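Local coordinates for DUF357 domain-containing protein (Archaeoglobus fulgidus DSM 4304, PDB 2OO2) that is of unknown function but folds as a small three-helix bundle that pairs with a second copy of itself, at residues Glu6-Thr11 with Gly49-Ala54; Glu26-Phe31 with Val71-Glu76; Ala37-Ser42 with Val59-Trp64. All blocks are in the same frame, centred on the assembly; numbering follows the deposited sequence.

Contact 1 of 3, residues Glu6-Thr11 with Gly49-Ala54; sequences ELRRET and GDLVRA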
loop_
_atom_site.group_PDB
_atom_site.type_symbol
_atom_site.label_atom_id
_atom_site.label_comp_id
_atom_site.label_asym_id
_atom_site.label_seq_id
_atom_site.Cartn_x
_atom_site.Cartn_y
_atom_site.Cartn_z
ATOM N N GLU A 6 17.507 4.623 -1.656
ATOM C CA GLU A 6 16.419 4.843 -0.738
ATOM C C GLU A 6 15.348 3.743 -0.937
ATOM O O GLU A 6 14.938 3.135 0.044
ATOM C CB GLU A 6 15.837 6.265 -0.845
ATOM C CG GLU A 6 14.843 6.536 0.305
ATOM C CD GLU A 6 14.044 7.862 0.236
ATOM O OE1 GLU A 6 14.235 8.689 -0.698
ATOM O OE2 GLU A 6 13.190 8.057 1.158
ATOM N N LEU A 7 14.949 3.454 -2.180
ATOM C CA LEU A 7 13.950 2.363 -2.442
ATOM C C LEU A 7 14.400 0.953 -2.056
ATOM O O LEU A 7 13.622 0.158 -1.576
ATOM C CB LEU A 7 13.482 2.323 -3.912
ATOM C CG LEU A 7 12.449 3.262 -4.485
ATOM C CD1 LEU A 7 12.376 3.034 -5.953
ATOM C CD2 LEU A 7 11.076 2.992 -3.844
ATOM N N ARG A 8 15.642 0.602 -2.352
ATOM C CA ARG A 8 16.225 -0.649 -1.917
ATOM C C ARG A 8 16.243 -0.780 -0.422
ATOM O O ARG A 8 15.819 -1.833 0.078
ATOM C CB ARG A 8 17.690 -0.778 -2.379
ATOM C CG ARG A 8 17.836 -1.351 -3.714
ATOM C CD ARG A 8 19.273 -1.831 -3.908
ATOM N NE ARG A 8 19.684 -1.503 -5.275
ATOM C CZ ARG A 8 20.530 -0.516 -5.589
ATOM N NH1 ARG A 8 21.083 0.246 -4.631
ATOM N NH2 ARG A 8 20.835 -0.289 -6.874
ATOM N N ARG A 9 16.707 0.250 0.302
ATOM C CA ARG A 9 16.827 0.167 1.763
ATOM C C ARG A 9 15.413 -0.054 2.372
ATOM O O ARG A 9 15.282 -0.866 3.258
ATOM C CB ARG A 9 17.408 1.413 2.424
ATOM C CG ARG A 9 18.881 1.622 2.054
ATOM C CD ARG A 9 19.743 2.163 3.197
ATOM N NE ARG A 9 21.073 2.443 2.652
ATOM C CZ ARG A 9 21.562 3.665 2.449
ATOM N NH1 ARG A 9 20.846 4.747 2.784
ATOM N NH2 ARG A 9 22.782 3.808 1.926
ATOM N N GLU A 10 14.436 0.723 1.923
ATOM C CA GLU A 10 13.046 0.686 2.511
ATOM C C GLU A 10 12.333 -0.620 2.179
ATOM O O GLU A 10 11.497 -1.132 2.974
ATOM C CB GLU A 10 12.204 1.854 1.984
ATOM C CG GLU A 10 12.455 3.233 2.601
ATOM C CD GLU A 10 12.071 3.282 4.083
ATOM O OE1 GLU A 10 10.838 3.197 4.441
ATOM O OE2 GLU A 10 13.021 3.379 4.887
ATOM N N THR A 11 12.517 -1.083 0.942
ATOM C CA THR A 11 11.897 -2.355 0.504
ATOM C C THR A 11 12.424 -3.524 1.303
ATOM O O THR A 11 11.648 -4.369 1.867
ATOM C CB THR A 11 12.053 -2.604 -1.056
ATOM O OG1 THR A 11 11.506 -1.475 -1.744
ATOM C CG2 THR A 11 11.301 -3.916 -1.447
ATOM N N GLY A 49 15.519 -6.344 -9.766
ATOM C CA GLY A 49 15.739 -4.885 -9.836
ATOM C C GLY A 49 14.553 -4.061 -10.291
ATOM O O GLY A 49 14.716 -2.953 -10.752
ATOM N N ASP A 50 13.308 -4.563 -10.150
ATOM C CA ASP A 50 12.237 -3.677 -10.475
ATOM C C ASP A 50 11.805 -3.034 -9.148
ATOM O O ASP A 50 10.804 -3.494 -8.501
ATOM C CB ASP A 50 11.078 -4.388 -11.187
ATOM C CG ASP A 50 10.069 -3.439 -11.755
ATOM O OD1 ASP A 50 9.902 -2.192 -11.349
ATOM O OD2 ASP A 50 9.392 -3.936 -12.682
ATOM N N LEU A 51 12.506 -1.982 -8.749
ATOM C CA LEU A 51 12.356 -1.370 -7.389
ATOM C C LEU A 51 10.995 -0.764 -7.100
ATOM O O LEU A 51 10.424 -1.016 -5.962
ATOM C CB LEU A 51 13.475 -0.356 -7.109
ATOM C CG LEU A 51 14.844 -1.009 -7.092
ATOM C CD1 LEU A 51 15.882 0.120 -6.873
ATOM C CD2 LEU A 51 14.998 -2.047 -6.025
ATOM N N VAL A 52 10.417 -0.083 -8.092
ATOM C CA VAL A 52 9.109 0.567 -7.864
ATOM C C VAL A 52 8.082 -0.554 -7.603
ATOM O O VAL A 52 7.266 -0.464 -6.617
ATOM C CB VAL A 52 8.615 1.349 -9.071
ATOM C CG1 VAL A 52 7.375 2.061 -8.776
ATOM C CG2 VAL A 52 9.645 2.474 -9.429
ATOM N N ARG A 53 8.087 -1.584 -8.464
ATOM C CA ARG A 53 7.047 -2.689 -8.247
ATOM C C ARG A 53 7.436 -3.436 -6.990
ATOM O O ARG A 53 6.541 -3.868 -6.189
ATOM C CB ARG A 53 6.914 -3.646 -9.427
ATOM C CG ARG A 53 6.500 -3.048 -10.767
ATOM C CD ARG A 53 5.051 -2.606 -10.859
ATOM N NE ARG A 53 4.909 -1.171 -10.542
ATOM C CZ ARG A 53 3.874 -0.403 -10.873
ATOM N NH1 ARG A 53 3.874 0.870 -10.509
ATOM N NH2 ARG A 53 2.843 -0.904 -11.557
ATOM N N ALA A 54 8.725 -3.591 -6.714
ATOM C CA ALA A 54 9.094 -4.278 -5.482
ATOM C C ALA A 54 8.552 -3.544 -4.266
ATOM O O ALA A 54 8.022 -4.185 -3.370
ATOM C CB ALA A 54 10.556 -4.497 -5.304
#

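Contact 2 of 3, residues Glu26-Phe31 with Val71-Glu76; sequences EGDEGF and VGKLHE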
loop_
_atom_site.group_PDB
_atom_site.type_symbol
_atom_site.label_atom_id
_atom_site.label_comp_id
_atom_site.label_asym_id
_atom_site.label_seq_id
_atom_site.Cartn_x
_atom_site.Cartn_y
_atom_site.Cartn_z
ATOM N N GLU A 26 -2.666 -14.892 12.517
ATOM C CA GLU A 26 -3.472 -15.903 11.857
ATOM C C GLU A 26 -4.858 -15.359 11.507
ATOM O O GLU A 26 -5.262 -14.317 12.020
ATOM C CB GLU A 26 -3.558 -17.135 12.748
ATOM C CG GLU A 26 -3.955 -16.786 14.160
ATOM C CD GLU A 26 -4.218 -18.010 15.039
ATOM O OE1 GLU A 26 -3.643 -19.087 14.772
ATOM O OE2 GLU A 26 -5.007 -17.874 16.010
ATOM N N GLY A 27 -5.567 -16.034 10.611
ATOM C CA GLY A 27 -6.958 -15.674 10.359
ATOM C C GLY A 27 -7.509 -16.037 8.996
ATOM O O GLY A 27 -7.238 -17.132 8.467
ATOM N N ASP A 28 -8.297 -15.110 8.446
ATOM C CA ASP A 28 -8.944 -15.262 7.142
ATOM C C ASP A 28 -7.955 -15.641 6.043
ATOM O O ASP A 28 -6.974 -14.907 5.783
ATOM C CB ASP A 28 -9.662 -13.971 6.760
ATOM C CG ASP A 28 -10.443 -14.101 5.463
ATOM O OD1 ASP A 28 -11.629 -14.501 5.525
ATOM O OD2 ASP A 28 -9.875 -13.834 4.378
ATOM N N GLU A 29 -8.239 -16.768 5.390
ATOM C CA GLU A 29 -7.316 -17.367 4.419
ATOM C C GLU A 29 -7.084 -16.550 3.140
ATOM O O GLU A 29 -5.988 -16.592 2.578
ATOM C CB GLU A 29 -7.700 -18.818 4.110
ATOM C CG GLU A 29 -7.610 -19.743 5.373
ATOM C CD GLU A 29 -6.146 -20.012 5.874
ATOM O OE1 GLU A 29 -5.368 -19.041 6.081
ATOM O OE2 GLU A 29 -5.774 -21.202 6.073
ATOM N N GLY A 30 -8.086 -15.784 2.719
ATOM C CA GLY A 30 -7.947 -14.867 1.587
ATOM C C GLY A 30 -6.983 -13.718 1.885
ATOM O O GLY A 30 -6.095 -13.405 1.050
ATOM N N PHE A 31 -7.179 -13.075 3.044
ATOM C CA PHE A 31 -6.252 -12.071 3.592
ATOM C C PHE A 31 -4.862 -12.636 3.665
ATOM O O PHE A 31 -3.920 -12.042 3.126
ATOM C CB PHE A 31 -6.685 -11.596 4.966
ATOM C CG PHE A 31 -7.634 -10.443 4.922
ATOM C CD1 PHE A 31 -7.186 -9.157 5.181
ATOM C CD2 PHE A 31 -8.996 -10.652 4.637
ATOM C CE1 PHE A 31 -8.029 -8.081 5.143
ATOM C CE2 PHE A 31 -9.882 -9.565 4.590
ATOM C CZ PHE A 31 -9.379 -8.260 4.856
ATOM N N VAL A 71 -9.671 -4.700 11.175
ATOM C CA VAL A 71 -11.079 -5.069 11.020
ATOM C C VAL A 71 -11.389 -6.422 11.673
ATOM O O VAL A 71 -12.525 -6.951 11.574
ATOM C CB VAL A 71 -11.528 -5.054 9.532
ATOM C CG1 VAL A 71 -11.362 -3.649 8.918
ATOM C CG2 VAL A 71 -10.830 -6.141 8.721
ATOM N N GLY A 72 -10.371 -6.971 12.334
ATOM C CA GLY A 72 -10.405 -8.284 12.958
ATOM C C GLY A 72 -10.652 -9.455 12.027
ATOM O O GLY A 72 -11.364 -10.389 12.389
ATOM N N LYS A 73 -10.107 -9.399 10.811
ATOM C CA LYS A 73 -10.010 -10.573 9.931
ATOM C C LYS A 73 -8.744 -11.394 10.212
ATOM O O LYS A 73 -8.645 -12.567 9.796
ATOM C CB LYS A 73 -10.038 -10.150 8.458
ATOM C CG LYS A 73 -11.363 -9.586 7.968
ATOM C CD LYS A 73 -12.382 -10.703 7.682
ATOM C CE LYS A 73 -13.571 -10.191 6.866
ATOM N NZ LYS A 73 -14.093 -11.310 6.031
ATOM N N LEU A 74 -7.789 -10.757 10.912
ATOM C CA LEU A 74 -6.522 -11.338 11.313
ATOM C C LEU A 74 -6.320 -11.035 12.773
ATOM O O LEU A 74 -6.776 -10.015 13.243
ATOM C CB LEU A 74 -5.334 -10.702 10.532
ATOM C CG LEU A 74 -5.332 -10.885 9.035
ATOM C CD1 LEU A 74 -4.075 -10.235 8.381
ATOM C CD2 LEU A 74 -5.396 -12.371 8.739
ATOM N N HIS A 75 -5.565 -11.907 13.446
ATOM C CA HIS A 75 -5.329 -11.817 14.882
ATOM C C HIS A 75 -3.902 -12.207 15.166
ATOM O O HIS A 75 -3.379 -13.098 14.502
ATOM C CB HIS A 75 -6.266 -12.814 15.603
ATOM C CG HIS A 75 -7.661 -12.794 15.057
ATOM N ND1 HIS A 75 -8.552 -11.771 15.330
ATOM C CD2 HIS A 75 -8.288 -13.615 14.177
ATOM C CE1 HIS A 75 -9.681 -11.986 14.674
ATOM N NE2 HIS A 75 -9.549 -13.096 13.965
ATOM N N GLU A 76 -3.298 -11.601 16.183
ATOM C CA GLU A 76 -1.974 -12.012 16.637
ATOM C C GLU A 76 -2.098 -13.333 17.380
ATOM O O GLU A 76 -3.042 -13.492 18.133
ATOM C CB GLU A 76 -1.319 -10.902 17.478
ATOM C CG GLU A 76 -0.183 -10.166 16.710
ATOM C CD GLU A 76 -0.253 -8.642 16.821
ATOM O OE1 GLU A 76 -0.072 -8.087 17.924
ATOM O OE2 GLU A 76 -0.471 -7.977 15.784
#

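Contact 3 of 3, residues Ala37-Ser42 with Val59-Trp64; sequences AYISDS and VWAWAW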
loop_
_atom_site.group_PDB
_atom_site.type_symbol
_atom_site.label_atom_id
_atom_site.label_comp_id
_atom_site.label_asym_id
_atom_site.label_seq_id
_atom_site.Cartn_x
_atom_site.Cartn_y
_atom_site.Cartn_z
ATOM N N ALA A 37 1.055 -13.562 -1.282
ATOM C CA ALA A 37 1.059 -13.354 -2.763
ATOM C C ALA A 37 1.898 -12.081 -2.983
ATOM O O ALA A 37 2.940 -12.089 -3.789
ATOM C CB ALA A 37 -0.325 -13.193 -3.354
ATOM N N TYR A 38 1.596 -10.996 -2.228
ATOM C CA TYR A 38 2.476 -9.728 -2.481
ATOM C C TYR A 38 3.812 -9.854 -1.882
ATOM O O TYR A 38 4.894 -9.294 -2.518
ATOM C CB TYR A 38 1.780 -8.500 -1.859
ATOM C CG TYR A 38 0.581 -7.997 -2.607
ATOM C CD1 TYR A 38 0.701 -7.310 -3.764
ATOM C CD2 TYR A 38 -0.745 -8.183 -2.105
ATOM C CE1 TYR A 38 -0.329 -6.787 -4.449
ATOM C CE2 TYR A 38 -1.857 -7.634 -2.807
ATOM C CZ TYR A 38 -1.663 -6.957 -3.973
ATOM O OH TYR A 38 -2.692 -6.386 -4.758
ATOM N N ILE A 39 3.980 -10.510 -0.753
ATOM C CA ILE A 39 5.392 -10.875 -0.275
ATOM C C ILE A 39 6.219 -11.581 -1.352
ATOM O O ILE A 39 7.377 -11.104 -1.685
ATOM C CB ILE A 39 5.515 -11.680 1.057
ATOM C CG1 ILE A 39 5.176 -10.810 2.271
ATOM C CG2 ILE A 39 6.985 -12.284 1.282
ATOM C CD1 ILE A 39 4.511 -11.719 3.437
ATOM N N SER A 40 5.657 -12.670 -1.921
ATOM C CA SER A 40 6.342 -13.389 -3.050
ATOM C C SER A 40 6.718 -12.419 -4.194
ATOM O O SER A 40 7.914 -12.386 -4.691
ATOM C CB SER A 40 5.485 -14.516 -3.625
ATOM O OG SER A 40 6.216 -15.252 -4.608
ATOM N N ASP A 41 5.718 -11.635 -4.636
ATOM C CA ASP A 41 5.889 -10.664 -5.718
ATOM C C ASP A 41 6.931 -9.615 -5.322
ATOM O O ASP A 41 7.921 -9.326 -6.150
ATOM C CB ASP A 41 4.531 -9.989 -5.998
ATOM C CG ASP A 41 3.686 -10.725 -7.024
ATOM O OD1 ASP A 41 3.935 -11.889 -7.406
ATOM O OD2 ASP A 41 2.769 -10.027 -7.506
ATOM N N SER A 42 6.820 -9.000 -4.117
ATOM C CA SER A 42 7.931 -8.002 -3.749
ATOM C C SER A 42 9.333 -8.602 -3.861
ATOM O O SER A 42 10.322 -7.927 -4.455
ATOM C CB SER A 42 7.633 -7.516 -2.328
ATOM O OG SER A 42 8.627 -6.667 -1.785
ATOM N N VAL A 59 4.210 -2.701 0.279
ATOM C CA VAL A 59 3.256 -1.775 0.910
ATOM C C VAL A 59 1.920 -2.502 0.817
ATOM O O VAL A 59 1.220 -2.529 1.866
ATOM C CB VAL A 59 3.116 -0.519 0.185
ATOM C CG1 VAL A 59 2.181 0.385 0.834
ATOM C CG2 VAL A 59 4.532 0.245 0.297
ATOM N N TRP A 60 1.553 -3.014 -0.367
ATOM C CA TRP A 60 0.240 -3.803 -0.427
ATOM C C TRP A 60 0.276 -4.923 0.578
ATOM O O TRP A 60 -0.819 -5.191 1.242
ATOM C CB TRP A 60 -0.047 -4.366 -1.839
ATOM C CG TRP A 60 -0.748 -3.346 -2.724
ATOM C CD1 TRP A 60 -0.152 -2.499 -3.656
ATOM C CD2 TRP A 60 -2.121 -2.994 -2.707
ATOM N NE1 TRP A 60 -1.055 -1.745 -4.301
ATOM C CE2 TRP A 60 -2.308 -1.995 -3.706
ATOM C CE3 TRP A 60 -3.233 -3.431 -1.934
ATOM C CZ2 TRP A 60 -3.511 -1.381 -3.939
ATOM C CZ3 TRP A 60 -4.458 -2.864 -2.217
ATOM C CH2 TRP A 60 -4.618 -1.850 -3.197
ATOM N N ALA A 61 1.382 -5.686 0.645
ATOM C CA ALA A 61 1.430 -6.796 1.671
ATOM C C ALA A 61 1.144 -6.290 3.109
ATOM O O ALA A 61 0.226 -6.851 3.845
ATOM C CB ALA A 61 2.744 -7.601 1.601
ATOM N N TRP A 62 1.814 -5.199 3.486
ATOM C CA TRP A 62 1.562 -4.580 4.784
ATOM C C TRP A 62 0.129 -4.050 5.002
ATOM O O TRP A 62 -0.417 -4.177 6.133
ATOM C CB TRP A 62 2.603 -3.491 5.040
ATOM C CG TRP A 62 3.827 -4.057 5.655
ATOM C CD1 TRP A 62 5.100 -4.193 5.050
ATOM C CD2 TRP A 62 3.983 -4.534 7.003
ATOM N NE1 TRP A 62 5.954 -4.738 5.943
ATOM C CE2 TRP A 62 5.331 -4.934 7.155
ATOM C CE3 TRP A 62 3.103 -4.658 8.113
ATOM C CZ2 TRP A 62 5.826 -5.478 8.352
ATOM C CZ3 TRP A 62 3.601 -5.172 9.282
ATOM C CH2 TRP A 62 4.934 -5.600 9.397
ATOM N N ALA A 63 -0.498 -3.498 3.945
ATOM C CA ALA A 63 -1.832 -2.933 4.084
ATOM C C ALA A 63 -2.826 -4.081 4.338
ATOM O O ALA A 63 -3.716 -3.904 5.156
ATOM C CB ALA A 63 -2.288 -2.147 2.862
ATOM N N TRP A 64 -2.714 -5.196 3.623
ATOM C CA TRP A 64 -3.660 -6.361 3.811
ATOM C C TRP A 64 -3.498 -6.864 5.238
ATOM O O TRP A 64 -4.523 -7.246 5.903
ATOM C CB TRP A 64 -3.397 -7.514 2.834
ATOM C CG TRP A 64 -4.053 -7.268 1.483
ATOM C CD1 TRP A 64 -3.457 -6.717 0.379
ATOM C CD2 TRP A 64 -5.422 -7.474 1.153
ATOM N NE1 TRP A 64 -4.391 -6.590 -0.646
ATOM C CE2 TRP A 64 -5.606 -7.046 -0.185
ATOM C CE3 TRP A 64 -6.528 -7.993 1.865
ATOM C CZ2 TRP A 64 -6.856 -7.116 -0.831
ATOM C CZ3 TRP A 64 -7.766 -8.088 1.202
ATOM C CH2 TRP A 64 -7.920 -7.644 -0.107
HETATM O O HOH W 1 -4.907 -6.371 -3.657
#

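Contact 1 of 3, residues Glu6-Thr11 with Gly49-Ala54
At one end of the three-helix bundle, Leu7, Arg8 and Thr11 of helix 3-21 pack against Leu51 and Ala54 in the opening turn of helix 51-70. Leu51 reaches between the first two. Its CB meets the Leu7 branch atom CD1 at 3.7 Å, while its own CD2 lies 3.7 Å from CG of Arg8, so that the arginine contributes the aliphatic root of its side chain to the contact. The two leucine side chains cross obliquely. Leu7 CD1 also brushes CG2 of Val52, at 4.5 Å. The turn that leads into helix 51-70 is built from two local motifs: Gly49 ends the preceding helix in a Schellman motif with positive phi, and Asp50 is the N-cap of the next, its OD1 taking a weak bond from Arg53 N at 3.5 Å. One turn after Leu7 on helix 3-21, Thr11 has OG1 anti to its carbonyl carbon (chi1 -56°), where the hydroxyl donates to Leu7 O over 2.7 Å. That carbonyl also accepts from Thr11 N, the two donors arriving from opposite faces of its plane. With the hydroxyl turned back onto its own helix, the methyl CG2 faces Ala54, 4.0 Å from CB. Phe55 covers Leu7 and Thr11, and Glu10 and Arg53 each form a salt bridge with the reciprocal residue, Arg53 or Glu10, of the second subunit.

Contact 2 of 3, residues Glu26-Phe31 with Val71-Glu76
Glu26 and His75 form an antiparallel hydrogen-bonded pair, with Glu26 N donating to His75 O and His75 N to Glu26 O, each bond 2.8 Å long. A third backbone bond, from Asp28 N to Lys73 O at 2.9 Å, is nearly straight (174°). Between them Gly27 faces Leu74 as a non-hydrogen-bonded pair with CA atoms 4.5 Å apart; a CB on Gly27 would collide with Lys73 O, and Leu74 CA makes a CA-H...O contact to Glu26 O. This is the two-stranded antiparallel sheet, 25-27 with 74-76, that joins the chain's C-terminal strand to the link between the first two helices. Polar side-chain contacts centre on Asp28, the N-cap of helix 29-47: OD2 accepts from Phe31 N through its anti lone pair at 3.1 Å and more weakly from Gly30 N. Its OD1 stays 4.1 Å from Lys73 NZ, beyond a salt bridge. Among the apolar contacts, Lys73 CB sits over the centre of one face of the Phe31 ring in a CH-pi contact, 4.0 Å from the centroid. Lys73 CG, anti to the carbonyl carbon (chi1 -68°), lies 3.7 Å from Phe31 CE2. Leu74 CD2 packs on Phe31 CB, while Met32 and Ile35 also touch the leucine.

Contact 3 of 3, residues Ala37-Ser42 with Val59-Trp64
With CG anti to the carbonyl carbon (chi1 -74°), the Tyr38 ring stands out from helix 37-42 toward helix 59-64. Trp60 and Trp64 have CG in the same position; the Trp60 side chain runs beside the tyrosine, and that of Trp64 crosses it. The tyrosine is the centre of this aromatic cluster. Trp60 CB lies over the middle of one face of the phenol in a CH-pi contact, 3.5 Å from the ring centroid. Beyond it the Trp60 five-membered ring is nearly parallel to the phenol, the planes 13° apart, but slid so far that the two barely overlap; Tyr38 OH is left over the Trp60 indole, toward its rim. Trp64 meets the phenol rim to rim, with NE1 3.5 Å from Tyr38 CE2. A water joins the two residues in the plane of each ring, 2.5 Å from Tyr38 OH and accepting from Trp64 NE1 at 3.1 Å. At the root of the tyrosine, CB touches Ala61 CB at 3.7 Å, and Ile39 CG1 packs on that same methyl at 4.1 Å. An alanine in place of Tyr38 would probably leave Trp60 CB without the ring face it rests on, and the water bonded to Trp64 NE1 without its tyrosine hydroxyl. The small Ala61 matches the close approach of the axes of segments 37-42 and 59-64, 8.4 Å apart at their nearest and running antiparallel at 162°. Ile18 of helix 3-21 touches Ile39 and Ala61, Phe31 meets Trp64 edge-to-face, and Val59 and Ile67 of the second subunit pack on Trp60 and Trp64 respectively.

How the contacts relate
From the N terminus, helix 3-21 supplies the first half of contact 1, whose loop closes only when the chain reaches the start of helix 51-70. Contact 2 opens inside that loop, at strand 25-27 and the start of helix 29-47, and closes at strand 74-76, so the two cross. Contact 3 pairs helix 29-47 with helix 51-70; it crosses contact 1 and falls wholly within the span of contact 2. Contacts 1 and 2 lie on opposite sides of the chain's centre, 27 Å apart between centres. Contact 3 sits between and touches both, through Ser42 OG with Ala54 O and through Phe31 and Leu74 against Trp64 O. All three border the second subunit.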